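Aerobactin synthase IucC (Klebsiella pneumoniae, PDB 6CN7) probably catalyses the ATP-dependent attachment of a second N6-acetyl-N6-hydroxylysine to its citryl-linked precursor, completing the siderophore aerobactin. Local coordinates at residues A17-E22 / Q77-Q82; D252-Q257 / L263-R268; F493-M498 / R507-L512. The protein carries 5 engineered substitutions. All coordinates share one frame; numbering follows the deposited sequence.

Contact 1 (A17-E22 / Q77-Q82); sequences AKMLAE and QTLLMQ
Met-19, Leu-20 and Leu-79, the three side chains that touch here, are all aliphatic and carry no flat group. The nearby flat group is Trp-48 of strand 46-54, on which Leu-20 and Leu-79 both rest. The ends of Met-19 and Leu-79 meet head-on between the helices. Leu-79 CD2 takes most of the contact, with Met-19 CE at 3.5 Å, Met-19 CB at 3.7 Å and Met-19 SD at 3.8 Å. The Met-19 chain bends at its last torsion (chi3 67°), which folds the end methyl against the leucine branch. Leu-20 CD2 lies against both branch methyls of Leu-79, nearest to Leu-79 CD1 at 4.0 Å. These two side chains approach at a slant. The short axes are 10.9 Å apart at their closest and run 32° from parallel; the backbones stay apart and side chains alone make the closest contacts. The joint is small, with 179 Å² buried, and its touching residues are buried. Helix 4-25 and helix 76-87 are brought together here beside an antiparallel sheet that includes strand 46-54. Leu-20 also touches Ile-62 of strand 60-62, while Leu-80 packs on Met-98 of helix 91-114.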
loop_
_atom_site.group_PDB
_atom_site.type_symbol
_atom_site.label_atom_id
_atom_site.label_comp_id
_atom_site.label_asym_id
_atom_site.label_seq_id
_atom_site.Cartn_x
_atom_site.Cartn_y
_atom_site.Cartn_z
ATOM N N ALA A 17 16.501 -27.078 5.592
ATOM C CA ALA A 17 17.378 -27.554 6.657
ATOM C C ALA A 17 17.236 -26.698 7.909
ATOM O O ALA A 17 17.209 -27.224 9.028
ATOM C CB ALA A 17 18.829 -27.564 6.176
ATOM N N LYS A 18 17.139 -25.378 7.741
ATOM C CA LYS A 18 16.938 -24.506 8.893
ATOM C C LYS A 18 15.615 -24.812 9.584
ATOM O O LYS A 18 15.552 -24.875 10.818
ATOM C CB LYS A 18 16.992 -23.040 8.459
ATOM C CG LYS A 18 16.852 -22.049 9.606
ATOM C CD LYS A 18 16.853 -20.609 9.120
ATOM C CE LYS A 18 16.557 -19.652 10.267
ATOM N NZ LYS A 18 16.570 -18.225 9.840
ATOM N N MET A 19 14.549 -25.015 8.806
ATOM C CA MET A 19 13.244 -25.316 9.386
ATOM C C MET A 19 13.268 -26.641 10.139
ATOM O O MET A 19 12.837 -26.720 11.294
ATOM C CB MET A 19 12.176 -25.342 8.289
ATOM C CG MET A 19 11.937 -24.001 7.613
ATOM S SD MET A 19 10.921 -24.140 6.122
ATOM C CE MET A 19 9.349 -24.648 6.819
ATOM N N LEU A 20 13.762 -27.701 9.494
ATOM C CA LEU A 20 13.773 -29.015 10.130
ATOM C C LEU A 20 14.597 -28.997 11.412
ATOM O O LEU A 20 14.176 -29.532 12.444
ATOM C CB LEU A 20 14.322 -30.067 9.163
ATOM C CG LEU A 20 13.486 -30.426 7.931
ATOM C CD1 LEU A 20 14.263 -31.385 7.043
ATOM C CD2 LEU A 20 12.145 -31.037 8.324
ATOM N N ALA A 21 15.781 -28.384 11.364
ATOM C CA ALA A 21 16.681 -28.426 12.511
ATOM C C ALA A 21 16.099 -27.680 13.705
ATOM O O ALA A 21 16.180 -28.162 14.840
ATOM C CB ALA A 21 18.043 -27.847 12.131
ATOM N N GLU A 22 15.509 -26.505 13.475
ATOM C CA GLU A 22 14.999 -25.715 14.590
ATOM C C GLU A 22 13.715 -26.318 15.155
ATOM O O GLU A 22 13.531 -26.365 16.376
ATOM C CB GLU A 22 14.770 -24.268 14.149
ATOM C CG GLU A 22 14.499 -23.292 15.296
ATOM C CD GLU A 22 15.705 -23.085 16.194
ATOM O OE1 GLU A 22 16.844 -23.245 15.713
ATOM O OE2 GLU A 22 15.510 -22.761 17.383
ATOM N N GLN A 77 8.288 -24.517 0.332
ATOM C CA GLN A 77 6.838 -24.513 0.186
ATOM C C GLN A 77 6.255 -25.893 0.466
ATOM O O GLN A 77 5.231 -26.017 1.150
ATOM C CB GLN A 77 6.466 -24.040 -1.219
ATOM C CG GLN A 77 4.977 -23.959 -1.474
ATOM C CD GLN A 77 4.503 -24.960 -2.503
ATOM O OE1 GLN A 77 4.923 -26.115 -2.501
ATOM N NE2 GLN A 77 3.621 -24.521 -3.395
ATOM N N THR A 78 6.900 -26.944 -0.043
ATOM C CA THR A 78 6.416 -28.301 0.191
ATOM C C THR A 78 6.419 -28.631 1.679
ATOM O O THR A 78 5.444 -29.180 2.207
ATOM C CB THR A 78 7.276 -29.302 -0.582
ATOM O OG1 THR A 78 7.358 -28.906 -1.956
ATOM C CG2 THR A 78 6.680 -30.701 -0.502
ATOM N N LEU A 79 7.510 -28.300 2.373
ATOM C CA LEU A 79 7.594 -28.591 3.800
ATOM C C LEU A 79 6.524 -27.837 4.579
ATOM O O LEU A 79 5.892 -28.396 5.482
ATOM C CB LEU A 79 8.984 -28.240 4.328
ATOM C CG LEU A 79 9.166 -28.352 5.846
ATOM C CD1 LEU A 79 8.896 -29.774 6.327
ATOM C CD2 LEU A 79 10.555 -27.905 6.244
ATOM N N LEU A 80 6.312 -26.561 4.247
ATOM C CA LEU A 80 5.288 -25.781 4.934
ATOM C C LEU A 80 3.921 -26.442 4.808
ATOM O O LEU A 80 3.163 -26.506 5.782
ATOM C CB LEU A 80 5.256 -24.357 4.377
ATOM C CG LEU A 80 4.239 -23.393 4.995
ATOM C CD1 LEU A 80 4.430 -23.271 6.501
ATOM C CD2 LEU A 80 4.344 -22.023 4.337
ATOM N N MET A 81 3.588 -26.947 3.616
ATOM C CA MET A 81 2.321 -27.651 3.446
ATOM C C MET A 81 2.278 -28.929 4.274
ATOM O O MET A 81 1.214 -29.304 4.780
ATOM C CB MET A 81 2.088 -27.966 1.966
ATOM C CG MET A 81 1.946 -26.734 1.080
ATOM S SD MET A 81 0.637 -25.615 1.619
ATOM C CE MET A 81 -0.816 -26.641 1.415
ATOM N N GLN A 82 3.416 -29.604 4.434
ATOM C CA GLN A 82 3.462 -30.794 5.276
ATOM C C GLN A 82 3.299 -30.461 6.753
ATOM O O GLN A 82 2.952 -31.347 7.539
ATOM C CB GLN A 82 4.780 -31.540 5.061
ATOM C CG GLN A 82 4.973 -32.068 3.647
ATOM C CD GLN A 82 6.384 -32.566 3.404
ATOM O OE1 GLN A 82 7.269 -32.396 4.242
ATOM N NE2 GLN A 82 6.602 -33.186 2.251
#

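Contact 2 (D252-Q257 / L263-R268); sequences DLWLAQ and LTNASR
A beta hairpin formed by strands 252-256 and 262-265 contains this contact, and its polar end is pinned by Asp-252. Asp-252 OD2 takes a salt bridge from Arg-268 NE on its syn side, at 2.7 Å. Asn-265 ND2 reaches the anti side of Asp-252 OD2 at 3.2 Å; the oxygen lies in the amide plane and the bond is nearly straight (172°). Two donors from the partner segment thus hold one carboxylate oxygen. A bend at chi3 (-56°) turns the Arg-268 guanidinium so that its NE edge faces the acid. Its NH2 adds a weak bond to the same oxygen and also bonds Ala-193 O. Asn-265 OD1 accepts from Ser-267 N, nearly in line with its C=O bond, which makes an Asx turn. A second bond to OD1, from Arg-268 N above the carbonyl plane, makes an Asx motif. Ser-267 OG in turn accepts from Leu-253 N at 2.9 Å. The hairpin is part of a larger antiparallel sheet of the IucA/IucC family region, between strands 165-174 and 272-275. Leu-255 and Thr-264 form a hydrogen-bonded pair: Leu-255 N to Thr-264 O and Thr-264 N to Leu-255 O are both 2.7 Å. Trp-254 and Asn-265, the next pair, are non-hydrogen-bonded. Here Asn-265 CB makes a CH-pi contact over the six-membered ring of Trp-254, 4.0 Å from its centroid. Leu-263 O lies at the ring edge, 3.6 Å from Trp-254 CZ3. Near helix 128-133, Gln-257 NE2 donates to Thr-264 OG1 at 2.9 Å.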
loop_
_atom_site.group_PDB
_atom_site.type_symbol
_atom_site.label_atom_id
_atom_site.label_comp_id
_atom_site.label_asym_id
_atom_site.label_seq_id
_atom_site.Cartn_x
_atom_site.Cartn_y
_atom_site.Cartn_z
ATOM N N ASP A 252 18.534 13.914 3.451
ATOM C CA ASP A 252 19.531 12.902 3.149
ATOM C C ASP A 252 18.877 11.554 2.864
ATOM O O ASP A 252 17.685 11.340 3.097
ATOM C CB ASP A 252 20.514 12.768 4.312
ATOM C CG ASP A 252 21.362 14.009 4.499
ATOM O OD1 ASP A 252 21.541 14.759 3.515
ATOM O OD2 ASP A 252 21.843 14.239 5.627
ATOM N N LEU A 253 19.693 10.634 2.355
ATOM C CA LEU A 253 19.269 9.273 2.070
ATOM C C LEU A 253 19.577 8.381 3.262
ATOM O O LEU A 253 20.655 8.470 3.858
ATOM C CB LEU A 253 19.978 8.749 0.820
ATOM C CG LEU A 253 19.660 9.460 -0.496
ATOM C CD1 LEU A 253 20.554 8.942 -1.616
ATOM C CD2 LEU A 253 18.195 9.280 -0.862
ATOM N N TRP A 254 18.627 7.516 3.606
ATOM C CA TRP A 254 18.730 6.682 4.793
ATOM C C TRP A 254 18.774 5.211 4.404
ATOM O O TRP A 254 18.257 4.810 3.358
ATOM C CB TRP A 254 17.557 6.940 5.746
ATOM C CG TRP A 254 17.600 8.305 6.362
ATOM C CD1 TRP A 254 17.099 9.457 5.835
ATOM C CD2 TRP A 254 18.188 8.662 7.619
ATOM N NE1 TRP A 254 17.332 10.508 6.685
ATOM C CE2 TRP A 254 18.000 10.047 7.789
ATOM C CE3 TRP A 254 18.851 7.944 8.618
ATOM C CZ2 TRP A 254 18.451 10.729 8.914
ATOM C CZ3 TRP A 254 19.300 8.622 9.734
ATOM C CH2 TRP A 254 19.096 10.001 9.875
ATOM N N LEU A 255 19.385 4.409 5.272
ATOM C CA LEU A 255 19.624 2.996 5.025
ATOM C C LEU A 255 19.096 2.205 6.212
ATOM O O LEU A 255 19.350 2.569 7.364
ATOM C CB LEU A 255 21.118 2.732 4.817
ATOM C CG LEU A 255 21.590 1.291 4.655
ATOM C CD1 LEU A 255 21.134 0.725 3.324
ATOM C CD2 LEU A 255 23.101 1.234 4.782
ATOM N N ALA A 256 18.364 1.130 5.932
ATOM C CA ALA A 256 17.732 0.351 6.988
ATOM C C ALA A 256 18.739 -0.566 7.668
ATOM O O ALA A 256 19.628 -1.129 7.023
ATOM C CB ALA A 256 16.579 -0.478 6.422
ATOM N N GLN A 257 18.591 -0.711 8.982
ATOM C CA GLN A 257 19.364 -1.673 9.751
ATOM C C GLN A 257 18.592 -2.987 9.850
ATOM O O GLN A 257 17.483 -3.130 9.328
ATOM C CB GLN A 257 19.677 -1.121 11.142
ATOM C CG GLN A 257 20.449 0.190 11.150
ATOM C CD GLN A 257 20.697 0.706 12.557
ATOM O OE1 GLN A 257 20.403 0.025 13.540
ATOM N NE2 GLN A 257 21.235 1.914 12.660
ATOM N N LEU A 263 17.222 3.522 11.225
ATOM C CA LEU A 263 17.885 3.816 9.964
ATOM C C LEU A 263 19.222 4.503 10.207
ATOM O O LEU A 263 19.383 5.276 11.157
ATOM C CB LEU A 263 17.011 4.713 9.080
ATOM C CG LEU A 263 15.531 4.344 8.969
ATOM C CD1 LEU A 263 14.798 5.401 8.162
ATOM C CD2 LEU A 263 15.355 2.970 8.345
ATOM N N THR A 264 20.180 4.216 9.329
ATOM C CA THR A 264 21.483 4.863 9.334
ATOM C C THR A 264 21.553 5.864 8.190
ATOM O O THR A 264 21.061 5.598 7.088
ATOM C CB THR A 264 22.609 3.833 9.199
ATOM O OG1 THR A 264 22.554 2.915 10.298
ATOM C CG2 THR A 264 23.974 4.514 9.185
ATOM N N ASN A 265 22.162 7.018 8.454
ATOM C CA ASN A 265 22.307 8.049 7.435
ATOM C C ASN A 265 23.439 7.662 6.490
ATOM O O ASN A 265 24.593 7.533 6.915
ATOM C CB ASN A 265 22.582 9.405 8.081
ATOM C CG ASN A 265 22.455 10.555 7.101
ATOM O OD1 ASN A 265 22.833 10.440 5.935
ATOM N ND2 ASN A 265 21.912 11.672 7.567
ATOM N N ALA A 266 23.111 7.474 5.211
ATOM C CA ALA A 266 24.098 7.076 4.218
ATOM C C ALA A 266 24.724 8.255 3.489
ATOM O O ALA A 266 25.787 8.092 2.880
ATOM C CB ALA A 266 23.463 6.131 3.193
ATOM N N SER A 267 24.098 9.431 3.535
ATOM C CA SER A 267 24.638 10.597 2.844
ATOM C C SER A 267 25.705 11.300 3.674
ATOM O O SER A 267 26.735 11.720 3.135
ATOM C CB SER A 267 23.511 11.576 2.507
ATOM O OG SER A 267 22.519 10.971 1.700
ATOM N N ARG A 268 25.481 11.437 4.980
ATOM C CA ARG A 268 26.381 12.183 5.852
ATOM C C ARG A 268 26.471 11.467 7.191
ATOM O O ARG A 268 25.460 11.315 7.884
ATOM C CB ARG A 268 25.889 13.622 6.038
ATOM C CG ARG A 268 25.677 14.381 4.731
ATOM C CD ARG A 268 25.232 15.807 5.001
ATOM N NE ARG A 268 24.030 15.851 5.831
ATOM C CZ ARG A 268 23.720 16.838 6.662
ATOM N NH1 ARG A 268 24.528 17.886 6.802
ATOM N NH2 ARG A 268 22.599 16.776 7.370
#

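Contact 3 (F493-M498 / R507-L512); sequences FVSPLM and RFYQLL
Ser-495 OG is gripped by several groups where two consecutive helices, 475-499 and 505-521, fold against each other across a short loop. The Tyr-509 hydroxyl donates to it, with Tyr-509 OH and Ser-495 OG 3.0 Å apart. Glu-505 OE2 also bonds this oxygen, and Leu-491 O is a weak further partner. With chi1 at 65°, Ser-495 points OG at the rim of the Tyr-509 ring, close to the ring plane. Tyr-509 OH also bonds Trp-57 NE1, so the phenol oxygen has two polar partners. The serine carbon does apolar work as well. Ser-495 CB stands over the centre of the Phe-508 ring, 3.7 Å from the centroid and only 10° off the ring normal, a CH-pi contact. Phe-508 also meets Phe-403 of helix 395-417 edge-to-face. The short axes cross at 122° and come within 10.6 Å. The first helix is kinked here; Pro-496 has no N-H to give to the preceding turn. Val-494 CG1 approaches the phenylalanine obliquely, 4.3 Å from Phe-508 CE2. Met-498 crosses Phe-508 at about a right angle. It turns its thioether end aside and touches with Met-498 CG, at the ring edge 3.9 Å from Phe-508 CD2.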
loop_
_atom_site.group_PDB
_atom_site.type_symbol
_atom_site.label_atom_id
_atom_site.label_comp_id
_atom_site.label_asym_id
_atom_site.label_seq_id
_atom_site.Cartn_x
_atom_site.Cartn_y
_atom_site.Cartn_z
ATOM N N PHE A 493 24.833 -20.827 17.705
ATOM C CA PHE A 493 25.145 -20.718 16.287
ATOM C C PHE A 493 26.595 -20.342 16.010
ATOM O O PHE A 493 27.004 -20.354 14.845
ATOM C CB PHE A 493 24.222 -19.687 15.633
ATOM C CG PHE A 493 22.768 -20.047 15.713
ATOM C CD1 PHE A 493 22.213 -20.936 14.808
ATOM C CD2 PHE A 493 21.958 -19.502 16.693
ATOM C CE1 PHE A 493 20.876 -21.273 14.877
ATOM C CE2 PHE A 493 20.617 -19.837 16.769
ATOM C CZ PHE A 493 20.077 -20.723 15.860
ATOM N N VAL A 494 27.377 -20.014 17.033
ATOM C CA VAL A 494 28.787 -19.690 16.858
ATOM C C VAL A 494 29.678 -20.890 17.146
ATOM O O VAL A 494 30.640 -21.138 16.420
ATOM C CB VAL A 494 29.177 -18.490 17.747
ATOM C CG1 VAL A 494 30.649 -18.136 17.554
ATOM C CG2 VAL A 494 28.300 -17.290 17.434
ATOM N N SER A 495 29.373 -21.643 18.202
ATOM C CA SER A 495 30.250 -22.738 18.595
ATOM C C SER A 495 30.413 -23.806 17.515
ATOM O O SER A 495 31.505 -24.393 17.442
ATOM C CB SER A 495 29.740 -23.363 19.905
ATOM O OG SER A 495 28.470 -23.969 19.743
ATOM N N PRO A 496 29.420 -24.108 16.673
ATOM C CA PRO A 496 29.673 -25.078 15.594
ATOM C C PRO A 496 30.723 -24.607 14.606
ATOM O O PRO A 496 31.484 -25.431 14.081
ATOM C CB PRO A 496 28.300 -25.231 14.926
ATOM C CG PRO A 496 27.319 -24.769 15.945
ATOM C CD PRO A 496 28.012 -23.672 16.684
ATOM N N LEU A 497 30.780 -23.305 14.327
ATOM C CA LEU A 497 31.798 -22.789 13.419
ATOM C C LEU A 497 33.184 -22.873 14.046
ATOM O O LEU A 497 34.164 -23.180 13.359
ATOM C CB LEU A 497 31.458 -21.350 13.029
ATOM C CG LEU A 497 30.072 -21.170 12.404
ATOM C CD1 LEU A 497 29.792 -19.704 12.109
ATOM C CD2 LEU A 497 29.930 -22.003 11.136
ATOM N N MET A 498 33.284 -22.613 15.353
ATOM C CA MET A 498 34.553 -22.801 16.048
ATOM C C MET A 498 34.972 -24.264 16.034
ATOM O O MET A 498 36.156 -24.576 15.854
ATOM C CB MET A 498 34.447 -22.295 17.489
ATOM C CG MET A 498 34.581 -20.794 17.638
ATOM S SD MET A 498 36.202 -20.215 17.096
ATOM C CE MET A 498 35.727 -19.463 15.566
ATOM N N ARG A 507 35.176 -27.512 24.514
ATOM C CA ARG A 507 36.184 -26.529 24.894
ATOM C C ARG A 507 35.618 -25.115 24.834
ATOM O O ARG A 507 35.873 -24.300 25.728
ATOM C CB ARG A 507 37.405 -26.664 23.981
ATOM C CG ARG A 507 38.550 -25.731 24.321
ATOM C CD ARG A 507 39.090 -26.002 25.714
ATOM N NE ARG A 507 40.248 -25.171 26.021
ATOM C CZ ARG A 507 40.714 -24.961 27.248
ATOM N NH1 ARG A 507 40.119 -25.517 28.296
ATOM N NH2 ARG A 507 41.774 -24.186 27.428
ATOM N N PHE A 508 34.852 -24.811 23.784
ATOM C CA PHE A 508 34.219 -23.503 23.649
ATOM C C PHE A 508 33.548 -23.077 24.950
ATOM O O PHE A 508 33.779 -21.970 25.452
ATOM C CB PHE A 508 33.204 -23.557 22.502
ATOM C CG PHE A 508 32.514 -22.248 22.216
ATOM C CD1 PHE A 508 31.429 -21.837 22.975
ATOM C CD2 PHE A 508 32.931 -21.445 21.167
ATOM C CE1 PHE A 508 30.786 -20.642 22.704
ATOM C CE2 PHE A 508 32.289 -20.250 20.889
ATOM C CZ PHE A 508 31.215 -19.850 21.657
ATOM N N TYR A 509 32.716 -23.950 25.518
ATOM C CA TYR A 509 31.960 -23.591 26.708
ATOM C C TYR A 509 32.749 -23.803 27.994
ATOM O O TYR A 509 32.345 -23.289 29.042
ATOM C CB TYR A 509 30.650 -24.376 26.721
ATOM C CG TYR A 509 29.762 -23.990 25.560
ATOM C CD1 TYR A 509 28.941 -22.874 25.633
ATOM C CD2 TYR A 509 29.771 -24.719 24.379
ATOM C CE1 TYR A 509 28.140 -22.506 24.566
ATOM C CE2 TYR A 509 28.977 -24.358 23.309
ATOM C CZ TYR A 509 28.164 -23.252 23.409
ATOM O OH TYR A 509 27.371 -22.889 22.345
ATOM N N GLN A 510 33.867 -24.534 27.939
ATOM C CA GLN A 510 34.820 -24.507 29.045
ATOM C C GLN A 510 35.401 -23.110 29.219
ATOM O O GLN A 510 35.533 -22.618 30.346
ATOM C CB GLN A 510 35.947 -25.513 28.804
ATOM C CG GLN A 510 35.610 -26.952 29.149
ATOM C CD GLN A 510 36.729 -27.907 28.779
ATOM O OE1 GLN A 510 37.666 -27.538 28.069
ATOM N NE2 GLN A 510 36.639 -29.141 29.258
ATOM N N LEU A 511 35.753 -22.455 28.109
ATOM C CA LEU A 511 36.312 -21.109 28.178
ATOM C C LEU A 511 35.291 -20.113 28.715
ATOM O O LEU A 511 35.641 -19.217 29.492
ATOM C CB LEU A 511 36.802 -20.675 26.796
ATOM C CG LEU A 511 38.203 -21.134 26.379
ATOM C CD1 LEU A 511 38.293 -22.639 26.282
ATOM C CD2 LEU A 511 38.575 -20.504 25.050
ATOM N N LEU A 512 34.027 -20.248 28.311
ATOM C CA LEU A 512 32.991 -19.354 28.816
ATOM C C LEU A 512 32.804 -19.534 30.316
ATOM O O LEU A 512 32.706 -18.555 31.065
ATOM C CB LEU A 512 31.676 -19.602 28.074
ATOM C CG LEU A 512 30.471 -18.782 28.542
ATOM C CD1 LEU A 512 30.750 -17.289 28.438
ATOM C CD2 LEU A 512 29.229 -19.154 27.743
#

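In the fold
Contacts 1 and 3 are neighbours in space although far apart in sequence. Their centres are 27 Å apart, and they touch where Glu-22 OE1 packs 4.1 Å from Phe-493 CZ. The same glutamate uses OE2 for two salt bridges. The bridge to Arg-492 ties helix 4-25 to helix 475-499; Lys-140 is a further partner. Trp-59 touches both Glu-22 and Phe-493 at this junction. Contact 2 stands apart, with its centre 35 Å from each of the other two. Its nearest atoms are about 15 Å from contact 1 and about 18 Å from contact 3. Contacts 2 and 3 lie on opposite sides of the chain's centre and in different family regions.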